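Local coordinates for AAEL008620-PA odorant-binding protein (PDB 5V13), which binds the insect juvenile hormone JH III specifically in mosquito hemolymph, holding it within a helical fold of the odorant-binding protein family, at residues Y33-N38 / V211-R216; Q46-V51 / W278-D283; K80-E85 / N127-F132; F179-D184 / E190-C195. All coordinates share one frame; numbering follows the deposited sequence.

Contact 1: residues Y33-N38 / V211-R216. With JH3 (methyl (2E,6E)-9-[(2R)-3,3-dimethyloxiran-2-yl]-3,7-dimethylnona-2,6-dienoate), chain E.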
# COMPACT_ATOMS: atom_id res chain seq x y z
N TYR B 33 19.68 -8.45 4.21
CA TYR B 33 19.55 -9.86 4.59
C TYR B 33 19.74 -10.79 3.40
O TYR B 33 20.45 -11.80 3.48
CB TYR B 33 18.18 -10.13 5.24
CG TYR B 33 17.84 -9.29 6.46
CD1 TYR B 33 18.84 -8.68 7.22
CD2 TYR B 33 16.52 -9.13 6.86
CE1 TYR B 33 18.51 -7.91 8.35
CE2 TYR B 33 16.18 -8.38 7.97
CZ TYR B 33 17.18 -7.77 8.71
OH TYR B 33 16.82 -7.01 9.80
N VAL B 34 19.09 -10.46 2.28
CA VAL B 34 19.12 -11.34 1.11
C VAL B 34 20.50 -11.31 0.44
O VAL B 34 21.05 -12.36 0.06
CB VAL B 34 18.00 -10.95 0.13
CG1 VAL B 34 18.17 -11.71 -1.19
CG2 VAL B 34 16.64 -11.24 0.75
N ARG B 35 21.07 -10.11 0.27
CA ARG B 35 22.35 -10.03 -0.43
C ARG B 35 23.47 -10.67 0.38
O ARG B 35 24.34 -11.35 -0.19
CB ARG B 35 22.70 -8.59 -0.77
CG ARG B 35 21.84 -8.00 -1.89
CD ARG B 35 22.07 -8.70 -3.24
NE ARG B 35 23.45 -8.54 -3.71
CZ ARG B 35 23.86 -7.55 -4.50
NH1 ARG B 35 23.00 -6.64 -4.94
NH2 ARG B 35 25.13 -7.48 -4.87
N CYS B 36 23.48 -10.47 1.70
CA CYS B 36 24.48 -11.14 2.52
C CYS B 36 24.28 -12.66 2.56
O CYS B 36 25.25 -13.41 2.69
CB CYS B 36 24.48 -10.55 3.93
SG CYS B 36 25.11 -8.83 3.96
N LEU B 37 23.03 -13.13 2.46
CA LEU B 37 22.80 -14.58 2.39
C LEU B 37 23.37 -15.17 1.11
O LEU B 37 24.05 -16.20 1.14
CB LEU B 37 21.30 -14.89 2.50
CG LEU B 37 20.70 -15.03 3.90
CD1 LEU B 37 19.18 -15.10 3.83
CD2 LEU B 37 21.26 -16.29 4.57
N ASN B 38 23.09 -14.53 -0.03
CA ASN B 38 23.52 -15.09 -1.31
C ASN B 38 25.02 -14.91 -1.54
O ASN B 38 25.61 -15.68 -2.30
CB ASN B 38 22.73 -14.46 -2.46
CG ASN B 38 21.26 -14.86 -2.45
OD1 ASN B 38 20.88 -15.84 -1.82
ND2 ASN B 38 20.44 -14.09 -3.15
N VAL B 211 31.54 0.38 -8.63
CA VAL B 211 31.75 -0.13 -9.98
C VAL B 211 31.52 -1.63 -10.06
O VAL B 211 31.13 -2.14 -11.12
CB VAL B 211 33.16 0.23 -10.48
CG1 VAL B 211 33.41 1.68 -10.26
CG2 VAL B 211 34.21 -0.61 -9.75
N ASN B 212 31.76 -2.37 -8.96
CA ASN B 212 31.52 -3.81 -8.98
C ASN B 212 30.04 -4.12 -9.20
O ASN B 212 29.70 -5.08 -9.89
CB ASN B 212 31.98 -4.46 -7.67
CG ASN B 212 33.49 -4.55 -7.56
OD1 ASN B 212 34.22 -4.43 -8.55
ND2 ASN B 212 33.97 -4.80 -6.34
N GLU B 213 29.15 -3.31 -8.61
CA GLU B 213 27.71 -3.50 -8.83
C GLU B 213 27.32 -3.18 -10.27
O GLU B 213 26.53 -3.92 -10.88
CB GLU B 213 26.92 -2.63 -7.85
CG GLU B 213 25.43 -2.98 -7.75
CD GLU B 213 25.17 -4.31 -7.02
OE1 GLU B 213 26.07 -4.79 -6.29
OE2 GLU B 213 24.07 -4.87 -7.17
N ILE B 214 27.84 -2.08 -10.81
CA ILE B 214 27.57 -1.73 -12.21
C ILE B 214 28.05 -2.83 -13.14
O ILE B 214 27.31 -3.28 -14.03
CB ILE B 214 28.22 -0.37 -12.57
CG1 ILE B 214 27.66 0.74 -11.68
CG2 ILE B 214 27.99 -0.06 -14.05
CD1 ILE B 214 28.50 2.03 -11.66
N ARG B 215 29.31 -3.27 -12.97
CA ARG B 215 29.82 -4.33 -13.83
C ARG B 215 28.97 -5.60 -13.72
O ARG B 215 28.63 -6.22 -14.73
CB ARG B 215 31.28 -4.63 -13.48
CG ARG B 215 31.90 -5.73 -14.34
CD ARG B 215 33.39 -5.89 -14.06
NE ARG B 215 33.63 -6.24 -12.66
CZ ARG B 215 34.18 -5.42 -11.77
NH1 ARG B 215 34.56 -4.20 -12.12
NH2 ARG B 215 34.36 -5.83 -10.52
N ARG B 216 28.60 -5.98 -12.49
CA ARG B 216 27.75 -7.15 -12.28
C ARG B 216 26.44 -7.05 -13.07
O ARG B 216 26.03 -8.00 -13.74
CB ARG B 216 27.49 -7.28 -10.78
CG ARG B 216 26.45 -8.29 -10.32
CD ARG B 216 26.33 -8.20 -8.79
NE ARG B 216 24.95 -8.29 -8.32
CZ ARG B 216 24.46 -9.30 -7.61
NH1 ARG B 216 25.23 -10.32 -7.28
NH2 ARG B 216 23.19 -9.29 -7.23
C1 JH3 E . 16.08 -13.16 6.17
O2 JH3 E . 14.93 -13.10 6.55
O1 JH3 E . 16.31 -13.41 4.77
CM JH3 E . 15.19 -13.50 3.89
C2 JH3 E . 17.27 -12.96 7.03
C3 JH3 E . 17.28 -12.73 8.34
C3' JH3 E . 16.05 -12.66 9.20
C4 JH3 E . 18.64 -12.54 8.98
C5 JH3 E . 18.57 -11.38 9.96
C6 JH3 E . 19.97 -10.88 10.25
C7 JH3 E . 20.68 -11.28 11.32
C7' JH3 E . 20.12 -12.29 12.28
C8 JH3 E . 22.07 -10.70 11.51
C9 JH3 E . 22.19 -9.87 12.80
CA JH3 E . 21.07 -8.83 12.93
O3 JH3 E . 21.26 -7.93 14.04
CB JH3 E . 21.51 -7.38 12.75
CB' JH3 E . 20.42 -6.50 12.13
CC JH3 E . 22.98 -7.04 12.51
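R35, on helix 26-38, and E213, near the start of helix 211-220, mark the closest approach of the two backbones, yet their CA atoms are still 11.9 Å apart. Long polar side chains must therefore span the gap, and they come from opposite directions. R35 meets E213 end-on: NH1 of R35 donates to OE2 of E213 at 3.0 Å, and NH2 of R35 to OE1 of E213 at 3.2 Å. Both bonds are nearly straight and lie close to the guanidinium plane, although OE2 is approached from 24° out of the carboxylate plane. On E213, CG lies anti to the backbone N (chi1 -166°) and a bend at chi2 swings the carboxylate across to the arginine. R216 adds a second layer. Its guanidinium lies flat on that of R35, with centres 3.6 Å apart and planes at 7°, and its NE makes a long salt bridge to OE2 of E213. Away from this network, Y33 and L37 of the same helix line the JH3 pocket: C5 of JH3 sits over a face of the Y33 ring, and CD1 of L37 comes within 3.5 Å of the ester oxygen O1 of JH3. R35 and R216 thus stack while both face the carboxylate of E213, which is also salt-bridged to R261 and probably balances part of their charge; the network joins helix 26-38 to helix 211-220.

Contact 2: residues Q46-V51 / W278-D283. With JH3 (methyl (2E,6E)-9-[(2R)-3,3-dimethyloxiran-2-yl]-3,7-dimethylnona-2,6-dienoate), chain E.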
# COMPACT_ATOMS: atom_id res chain seq x y z
N GLN B 46 23.08 -23.74 8.36
CA GLN B 46 23.56 -22.48 8.92
C GLN B 46 22.65 -21.33 8.53
O GLN B 46 22.23 -20.53 9.38
CB GLN B 46 25.00 -22.23 8.48
CG GLN B 46 26.02 -23.13 9.17
CD GLN B 46 26.34 -22.68 10.59
OE1 GLN B 46 25.45 -22.35 11.37
NE2 GLN B 46 27.63 -22.67 10.92
N LYS B 47 22.33 -21.22 7.24
CA LYS B 47 21.48 -20.11 6.79
C LYS B 47 20.08 -20.16 7.40
O LYS B 47 19.46 -19.11 7.59
CB LYS B 47 21.40 -20.09 5.26
CG LYS B 47 22.71 -19.73 4.60
CD LYS B 47 22.62 -19.85 3.08
CE LYS B 47 23.93 -19.41 2.42
NZ LYS B 47 23.79 -19.22 0.95
N ILE B 48 19.57 -21.36 7.69
CA ILE B 48 18.28 -21.45 8.38
C ILE B 48 18.39 -20.88 9.79
O ILE B 48 17.51 -20.14 10.25
CB ILE B 48 17.79 -22.91 8.40
CG1 ILE B 48 17.34 -23.34 7.00
CG2 ILE B 48 16.64 -23.08 9.39
CD1 ILE B 48 17.02 -24.82 6.89
N ASN B 49 19.48 -21.20 10.51
CA ASN B 49 19.70 -20.58 11.82
C ASN B 49 19.75 -19.06 11.72
O ASN B 49 19.29 -18.36 12.63
CB ASN B 49 21.00 -21.09 12.43
CG ASN B 49 20.92 -22.55 12.81
OD1 ASN B 49 19.89 -23.03 13.29
ND2 ASN B 49 22.01 -23.27 12.61
N TRP B 50 20.32 -18.53 10.64
CA TRP B 50 20.42 -17.08 10.52
C TRP B 50 19.05 -16.44 10.33
O TRP B 50 18.75 -15.42 10.96
CB TRP B 50 21.34 -16.68 9.37
CG TRP B 50 22.74 -17.27 9.44
CD1 TRP B 50 23.30 -17.93 10.49
CD2 TRP B 50 23.71 -17.26 8.40
NE1 TRP B 50 24.58 -18.32 10.17
CE2 TRP B 50 24.86 -17.91 8.89
CE3 TRP B 50 23.74 -16.73 7.10
CZ2 TRP B 50 26.01 -18.09 8.12
CZ3 TRP B 50 24.89 -16.90 6.34
CH2 TRP B 50 26.00 -17.58 6.85
N VAL B 51 18.21 -17.02 9.48
CA VAL B 51 16.91 -16.40 9.25
C VAL B 51 15.98 -16.55 10.44
O VAL B 51 14.93 -15.90 10.47
CB VAL B 51 16.22 -16.96 7.98
CG1 VAL B 51 17.09 -16.74 6.75
CG2 VAL B 51 15.87 -18.44 8.14
N TRP B 278 14.48 -19.77 2.45
CA TRP B 278 13.37 -18.82 2.31
C TRP B 278 12.12 -19.29 3.05
O TRP B 278 11.44 -18.49 3.70
CB TRP B 278 13.08 -18.58 0.83
CG TRP B 278 14.34 -18.44 0.03
CD1 TRP B 278 14.78 -19.27 -0.95
CD2 TRP B 278 15.36 -17.44 0.20
NE1 TRP B 278 16.00 -18.84 -1.42
CE2 TRP B 278 16.38 -17.72 -0.73
CE3 TRP B 278 15.50 -16.32 1.04
CZ2 TRP B 278 17.52 -16.94 -0.85
CZ3 TRP B 278 16.65 -15.55 0.93
CH2 TRP B 278 17.64 -15.86 -0.01
N LYS B 279 11.81 -20.59 2.97
CA LYS B 279 10.61 -21.09 3.64
C LYS B 279 10.73 -20.93 5.15
O LYS B 279 9.79 -20.46 5.81
CB LYS B 279 10.37 -22.56 3.28
CG LYS B 279 9.15 -23.15 3.99
CD LYS B 279 9.29 -24.63 4.24
CE LYS B 279 9.24 -25.40 2.93
NZ LYS B 279 9.86 -26.75 3.04
N SER B 280 11.87 -21.31 5.72
CA SER B 280 12.06 -21.16 7.15
C SER B 280 12.00 -19.70 7.57
O SER B 280 11.53 -19.38 8.66
CB SER B 280 13.38 -21.78 7.60
OG SER B 280 13.25 -23.18 7.63
N ALA B 281 12.50 -18.80 6.71
CA ALA B 281 12.52 -17.39 7.06
C ALA B 281 11.11 -16.85 7.21
O ALA B 281 10.81 -16.11 8.16
CB ALA B 281 13.26 -16.59 5.98
N VAL B 282 10.23 -17.21 6.27
CA VAL B 282 8.86 -16.71 6.28
C VAL B 282 8.07 -17.35 7.41
O VAL B 282 7.31 -16.67 8.11
CB VAL B 282 8.21 -16.95 4.91
CG1 VAL B 282 6.72 -16.66 4.97
CG2 VAL B 282 8.90 -16.11 3.87
N ASP B 283 8.22 -18.66 7.60
CA ASP B 283 7.53 -19.34 8.68
C ASP B 283 7.91 -18.75 10.03
O ASP B 283 7.04 -18.56 10.90
CB ASP B 283 7.82 -20.84 8.65
CG ASP B 283 6.98 -21.58 7.62
OD1 ASP B 283 6.31 -20.92 6.80
OD2 ASP B 283 6.99 -22.83 7.64
C1 JH3 E . 16.08 -13.16 6.17
O2 JH3 E . 14.93 -13.10 6.55
O1 JH3 E . 16.31 -13.41 4.77
CM JH3 E . 15.19 -13.50 3.89
C2 JH3 E . 17.27 -12.96 7.03
C3 JH3 E . 17.28 -12.73 8.34
C3' JH3 E . 16.05 -12.66 9.20
C4 JH3 E . 18.64 -12.54 8.98
C5 JH3 E . 18.57 -11.38 9.96
C6 JH3 E . 19.97 -10.88 10.25
C7 JH3 E . 20.68 -11.28 11.32
C7' JH3 E . 20.12 -12.29 12.28
C8 JH3 E . 22.07 -10.70 11.51
C9 JH3 E . 22.19 -9.87 12.80
CA JH3 E . 21.07 -8.83 12.93
O3 JH3 E . 21.26 -7.93 14.04
CB JH3 E . 21.51 -7.38 12.75
CB' JH3 E . 20.42 -6.50 12.13
CC JH3 E . 22.98 -7.04 12.51
O HOH W 1 12.63 -14.74 9.49
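V51 and A281 bring together two helices that run nearly parallel, at a signed crossing angle of -20°; the axes of the two short segments approach to 8.7 Å. In this predominantly helical protein of the odorant-binding (PBP/GOBP) family, the pairing sets the C-terminal helix 278-286 against helix 44-51 at the ester end of the hormone. V51 makes the largest single contribution to the packing. Its CB rests on CB of A281 at 3.6 Å, a small residue that lets the backbones approach to 5.0 Å between the CA atoms of V51 and A281. From there the side chain forks. CG2 settles onto the backbone of the facing helix, 3.7 Å from CA of A281, whereas CG1, anti to the carbonyl carbon of V51 (chi1 -58°), turns to the ligand and lies 3.8 Å from C1 of JH3. One branch packs on the facing helix and the other lines the pocket. A turn earlier, CG2 of I48 touches OG of S280 at 3.8 Å, a hydroxyl that is hydrogen-bonded to E276. W278 presents its ring edge to the ester methyl CM of JH3. Beside the valine, a water donates to both segments, to O of V51 at 2.8 Å and to O of A281 at 2.6 Å.

Contact 3: residues K80-E85 / N127-F132. With JH3 (methyl (2E,6E)-9-[(2R)-3,3-dimethyloxiran-2-yl]-3,7-dimethylnona-2,6-dienoate), chain E.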
# COMPACT_ATOMS: atom_id res chain seq x y z
N LYS B 80 36.19 1.68 12.69
CA LYS B 80 36.27 0.38 13.36
C LYS B 80 35.41 0.36 14.63
O LYS B 80 35.88 0.10 15.74
CB LYS B 80 37.73 -0.01 13.65
CG LYS B 80 38.56 -0.23 12.38
CD LYS B 80 39.86 -1.00 12.65
CE LYS B 80 40.88 -0.14 13.38
NZ LYS B 80 41.39 0.97 12.52
N ARG B 81 34.11 0.61 14.45
CA ARG B 81 33.24 0.85 15.59
C ARG B 81 31.79 0.58 15.21
O ARG B 81 31.36 0.96 14.12
CB ARG B 81 33.39 2.31 16.07
CG ARG B 81 32.83 2.57 17.46
CD ARG B 81 32.60 4.08 17.68
NE ARG B 81 33.73 4.90 17.24
CZ ARG B 81 34.61 5.47 18.05
NH1 ARG B 81 34.50 5.33 19.37
NH2 ARG B 81 35.60 6.20 17.55
N PHE B 82 31.05 -0.04 16.12
CA PHE B 82 29.60 0.03 16.03
C PHE B 82 29.12 1.43 16.36
O PHE B 82 29.77 2.18 17.10
CB PHE B 82 28.94 -0.95 16.98
CG PHE B 82 28.85 -2.35 16.45
CD1 PHE B 82 27.81 -2.72 15.62
CD2 PHE B 82 29.79 -3.30 16.80
CE1 PHE B 82 27.73 -4.01 15.13
CE2 PHE B 82 29.71 -4.60 16.31
CZ PHE B 82 28.68 -4.96 15.49
N ARG B 83 27.95 1.78 15.83
CA ARG B 83 27.35 3.09 16.03
C ARG B 83 26.14 2.90 16.93
O ARG B 83 25.01 2.74 16.44
CB ARG B 83 26.95 3.71 14.68
CG ARG B 83 28.09 3.85 13.68
CD ARG B 83 29.07 4.94 14.12
NE ARG B 83 28.46 6.28 14.07
CZ ARG B 83 28.85 7.26 13.26
NH1 ARG B 83 29.86 7.08 12.42
NH2 ARG B 83 28.23 8.43 13.29
N PRO B 84 26.31 2.90 18.26
CA PRO B 84 25.17 2.59 19.14
C PRO B 84 23.99 3.52 18.94
O PRO B 84 22.85 3.09 19.06
CB PRO B 84 25.76 2.73 20.55
CG PRO B 84 26.98 3.63 20.37
CD PRO B 84 27.52 3.29 19.01
N GLU B 85 24.25 4.80 18.63
CA GLU B 85 23.16 5.77 18.47
C GLU B 85 22.24 5.41 17.32
O GLU B 85 21.07 5.83 17.32
CB GLU B 85 23.75 7.18 18.30
CG GLU B 85 24.28 7.50 16.89
CD GLU B 85 25.67 6.92 16.59
OE1 GLU B 85 26.18 7.18 15.48
OE2 GLU B 85 26.26 6.22 17.46
N ASN B 127 32.11 -10.69 17.96
CA ASN B 127 32.31 -10.74 19.40
C ASN B 127 31.94 -9.44 20.09
O ASN B 127 31.42 -9.44 21.21
CB ASN B 127 33.76 -11.11 19.70
CG ASN B 127 34.03 -12.55 19.43
OD1 ASN B 127 33.09 -13.34 19.28
ND2 ASN B 127 35.30 -12.92 19.38
N LYS B 128 32.19 -8.30 19.43
CA LYS B 128 31.83 -7.02 20.03
C LYS B 128 30.32 -6.86 20.12
O LYS B 128 29.81 -6.29 21.09
CB LYS B 128 32.49 -5.88 19.23
CG LYS B 128 32.09 -4.46 19.66
CD LYS B 128 32.28 -4.26 21.18
CE LYS B 128 33.52 -3.45 21.50
NZ LYS B 128 33.65 -3.18 22.96
N TYR B 129 29.59 -7.39 19.14
CA TYR B 129 28.13 -7.30 19.12
C TYR B 129 27.46 -8.23 20.13
O TYR B 129 26.28 -8.02 20.48
CB TYR B 129 27.67 -7.63 17.71
CG TYR B 129 26.22 -7.33 17.34
CD1 TYR B 129 25.66 -6.08 17.57
CD2 TYR B 129 25.46 -8.28 16.68
CE1 TYR B 129 24.34 -5.80 17.19
CE2 TYR B 129 24.17 -8.02 16.30
CZ TYR B 129 23.61 -6.78 16.56
OH TYR B 129 22.32 -6.53 16.16
N ALA B 130 28.16 -9.26 20.62
CA ALA B 130 27.50 -10.43 21.19
C ALA B 130 26.66 -10.09 22.42
O ALA B 130 25.51 -10.52 22.53
CB ALA B 130 28.54 -11.51 21.52
N THR B 131 27.22 -9.32 23.37
CA THR B 131 26.51 -9.05 24.62
C THR B 131 25.23 -8.25 24.37
O THR B 131 24.16 -8.59 24.88
CB THR B 131 27.41 -8.31 25.61
OG1 THR B 131 28.52 -9.14 26.00
CG2 THR B 131 26.64 -7.93 26.87
N PHE B 132 25.34 -7.19 23.58
CA PHE B 132 24.17 -6.39 23.23
C PHE B 132 23.12 -7.23 22.52
O PHE B 132 21.91 -7.11 22.79
CB PHE B 132 24.60 -5.21 22.35
CG PHE B 132 23.48 -4.30 21.93
CD1 PHE B 132 22.96 -3.37 22.81
CD2 PHE B 132 22.99 -4.33 20.63
CE1 PHE B 132 21.93 -2.53 22.42
CE2 PHE B 132 21.97 -3.49 20.22
CZ PHE B 132 21.43 -2.57 21.12
C1 JH3 E . 16.08 -13.16 6.17
O2 JH3 E . 14.93 -13.10 6.55
O1 JH3 E . 16.31 -13.41 4.77
CM JH3 E . 15.19 -13.50 3.89
C2 JH3 E . 17.27 -12.96 7.03
C3 JH3 E . 17.28 -12.73 8.34
C3' JH3 E . 16.05 -12.66 9.20
C4 JH3 E . 18.64 -12.54 8.98
C5 JH3 E . 18.57 -11.38 9.96
C6 JH3 E . 19.97 -10.88 10.25
C7 JH3 E . 20.68 -11.28 11.32
C7' JH3 E . 20.12 -12.29 12.28
C8 JH3 E . 22.07 -10.70 11.51
C9 JH3 E . 22.19 -9.87 12.80
CA JH3 E . 21.07 -8.83 12.93
O3 JH3 E . 21.26 -7.93 14.04
CB JH3 E . 21.51 -7.38 12.75
CB' JH3 E . 20.42 -6.50 12.13
CC JH3 E . 22.98 -7.04 12.51
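F82 and Y129 supply the aromatic part of this contact, between the short strand 81-82 and helix 122-135. Their rings are almost parallel, with planes at 14°, but slid so far apart that they barely overlap, the centroids being 5.2 Å from each other. What touches instead is a corner: CZ of F82 lies 3.6 Å from CB of Y129, and CE1 of F82 lies 3.8 Å from CD1 of Y129. Y75 adds an edge-to-face partner for F82, and Y133 meets the Y129 ring. The aliphatic part comes from K128, whose CG meets the edge of the F82 ring at CD2, 3.8 Å away, before its bent chain carries NZ off to the carbonyl oxygen of A114. The polar interactions are separate from the ring contact. At the start of helix 84-94, R83, at the N-cap position, forms a side-on salt bridge to OE1 of E85 with NE and NH2. In the pocket, OH of Y129 donates a hydrogen bond of 2.8 Å to the epoxide oxygen O3 of JH3. The Y129 side chain crosses that of F82 at about a right angle; its chi1 of -168° puts CG opposite the backbone N and directs the hydroxyl to the hormone. The apolar contact with F82 is consistent with holding the Y129 ring where its OH can donate to the epoxide.

Contact 4: residues F179-D184 / E190-C195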
# COMPACT_ATOMS: atom_id res chain seq x y z
N PHE B 179 8.27 12.25 -12.54
CA PHE B 179 8.95 12.16 -13.83
C PHE B 179 8.53 10.87 -14.51
O PHE B 179 8.60 9.80 -13.90
CB PHE B 179 10.48 12.20 -13.66
CG PHE B 179 11.24 11.96 -14.94
CD1 PHE B 179 11.20 12.89 -15.97
CD2 PHE B 179 12.00 10.81 -15.10
CE1 PHE B 179 11.91 12.67 -17.15
CE2 PHE B 179 12.71 10.59 -16.29
CZ PHE B 179 12.65 11.53 -17.31
N LYS B 180 8.09 10.96 -15.76
CA LYS B 180 7.81 9.77 -16.55
C LYS B 180 9.00 9.53 -17.48
O LYS B 180 9.36 10.40 -18.27
CB LYS B 180 6.51 9.93 -17.33
CG LYS B 180 5.29 10.12 -16.43
CD LYS B 180 3.99 9.88 -17.20
CE LYS B 180 2.95 10.97 -16.94
NZ LYS B 180 2.30 10.87 -15.61
N TRP B 181 9.59 8.34 -17.38
CA TRP B 181 10.77 7.99 -18.16
C TRP B 181 10.35 7.07 -19.31
O TRP B 181 9.82 5.98 -19.07
CB TRP B 181 11.82 7.31 -17.28
CG TRP B 181 13.13 7.08 -17.97
CD1 TRP B 181 13.85 7.97 -18.72
CD2 TRP B 181 13.90 5.87 -17.96
NE1 TRP B 181 15.00 7.39 -19.19
CE2 TRP B 181 15.06 6.09 -18.73
CE3 TRP B 181 13.71 4.61 -17.38
CZ2 TRP B 181 16.02 5.11 -18.93
CZ3 TRP B 181 14.67 3.63 -17.58
CH2 TRP B 181 15.81 3.89 -18.34
N ASN B 182 10.58 7.52 -20.53
CA ASN B 182 10.15 6.79 -21.72
C ASN B 182 11.22 5.87 -22.29
O ASN B 182 11.05 5.37 -23.40
CB ASN B 182 9.68 7.78 -22.79
CG ASN B 182 8.40 8.47 -22.40
OD1 ASN B 182 7.50 7.86 -21.82
ND2 ASN B 182 8.31 9.76 -22.69
N GLU B 183 12.31 5.63 -21.55
CA GLU B 183 13.41 4.79 -22.01
C GLU B 183 13.86 5.25 -23.40
O GLU B 183 14.05 4.45 -24.32
CB GLU B 183 13.00 3.31 -22.00
CG GLU B 183 12.37 2.90 -20.67
CD GLU B 183 11.76 1.51 -20.69
OE1 GLU B 183 12.05 0.73 -19.76
OE2 GLU B 183 10.99 1.21 -21.62
N ASP B 184 14.03 6.57 -23.52
CA ASP B 184 14.07 7.28 -24.79
C ASP B 184 15.39 8.03 -24.95
O ASP B 184 16.38 7.68 -24.30
CB ASP B 184 12.88 8.24 -24.87
CG ASP B 184 12.59 8.73 -26.27
OD1 ASP B 184 13.25 8.24 -27.22
OD2 ASP B 184 11.72 9.61 -26.43
N GLU B 190 18.27 14.95 -12.54
CA GLU B 190 19.29 14.42 -11.63
C GLU B 190 18.67 13.74 -10.41
O GLU B 190 19.20 12.74 -9.91
CB GLU B 190 20.23 15.56 -11.21
CG GLU B 190 21.54 15.11 -10.59
CD GLU B 190 21.47 15.00 -9.08
OE1 GLU B 190 21.74 13.91 -8.53
OE2 GLU B 190 21.15 16.02 -8.43
N ALA B 191 17.55 14.27 -9.90
CA ALA B 191 16.95 13.63 -8.73
C ALA B 191 16.43 12.24 -9.05
O ALA B 191 16.49 11.33 -8.21
CB ALA B 191 15.82 14.51 -8.17
N PHE B 192 15.90 12.04 -10.26
CA PHE B 192 15.44 10.71 -10.66
C PHE B 192 16.61 9.75 -10.81
O PHE B 192 16.58 8.64 -10.28
CB PHE B 192 14.64 10.80 -11.97
CG PHE B 192 14.44 9.47 -12.65
CD1 PHE B 192 13.49 8.57 -12.19
CD2 PHE B 192 15.18 9.14 -13.77
CE1 PHE B 192 13.29 7.35 -12.82
CE2 PHE B 192 14.99 7.92 -14.42
CZ PHE B 192 14.05 7.02 -13.94
N LEU B 193 17.67 10.18 -11.52
CA LEU B 193 18.86 9.34 -11.67
C LEU B 193 19.44 8.96 -10.31
O LEU B 193 19.81 7.79 -10.09
CB LEU B 193 19.91 10.06 -12.52
CG LEU B 193 19.49 10.33 -13.97
CD1 LEU B 193 20.48 11.26 -14.68
CD2 LEU B 193 19.32 9.01 -14.73
N ASP B 194 19.54 9.92 -9.40
CA ASP B 194 20.09 9.63 -8.08
C ASP B 194 19.25 8.58 -7.36
O ASP B 194 19.80 7.64 -6.76
CB ASP B 194 20.17 10.92 -7.26
CG ASP B 194 20.94 10.74 -5.97
OD1 ASP B 194 22.15 10.42 -6.03
OD2 ASP B 194 20.33 10.91 -4.89
N CYS B 195 17.92 8.71 -7.43
CA CYS B 195 17.04 7.73 -6.80
C CYS B 195 17.26 6.34 -7.37
O CYS B 195 17.37 5.36 -6.62
CB CYS B 195 15.57 8.16 -6.99
SG CYS B 195 14.32 6.97 -6.33
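An aromatic cluster of F179, W181 and F192 joins the irregular segment 179-184 to the first turns of helix 190-199, far from the hormone and without any hydrogen bond between the two segments. F192 is the shared member, and each of its two partners crosses it at about a right angle as a side chain. CD2 of F179 lies over one face of the F192 ring, toward the rim, 3.7 Å from CG of F192; the two planes make an angle of 54°, with centroids 5.0 Å apart. The outer end of the same ring reaches W181. There CZ of F192 approaches CB of W181 at 4.0 Å, while CE2 of F192 lies over a face of the indole, 4.1 Å from CG of W181, the planes being inclined at 47°. The backbone N of E183 sits over the opposite indole face, toward the rim, so the indole lies between F192 and the backbone of its own segment. F192 CG is anti to the backbone N (chi1 165°), a setting that sends the ring outward from the helix to meet segment 179-184. Both segments also meet helix 169-177: F192 packs on C173, E174 and T177, N of W181 bonds to E174, and C195 forms a disulfide with C173. W181 also touches I258 of helix 251-264, and P188 and P189, just ahead of helix 190-199, pack against F179.

Three of the four contacts share one ligand: contacts 1, 2 and 3 all touch JH3, though their centres lie 20 to 24 Å apart. Contact 2 stands at its ester end and contact 3 at its epoxide, with about 11 Å between their nearest atoms, while contact 1 borders the hormone through Y33 and L37. Contacts 1 and 2 also meet directly, CD2 of L37 packing on CE3 of W50 at 3.6 Å, and their segments alternate along the chain. Contact 4 belongs to the other half of the molecule, its centre about 39 Å from that of contact 3; along the chain it is nested inside the loops closed by contacts 1 and 2.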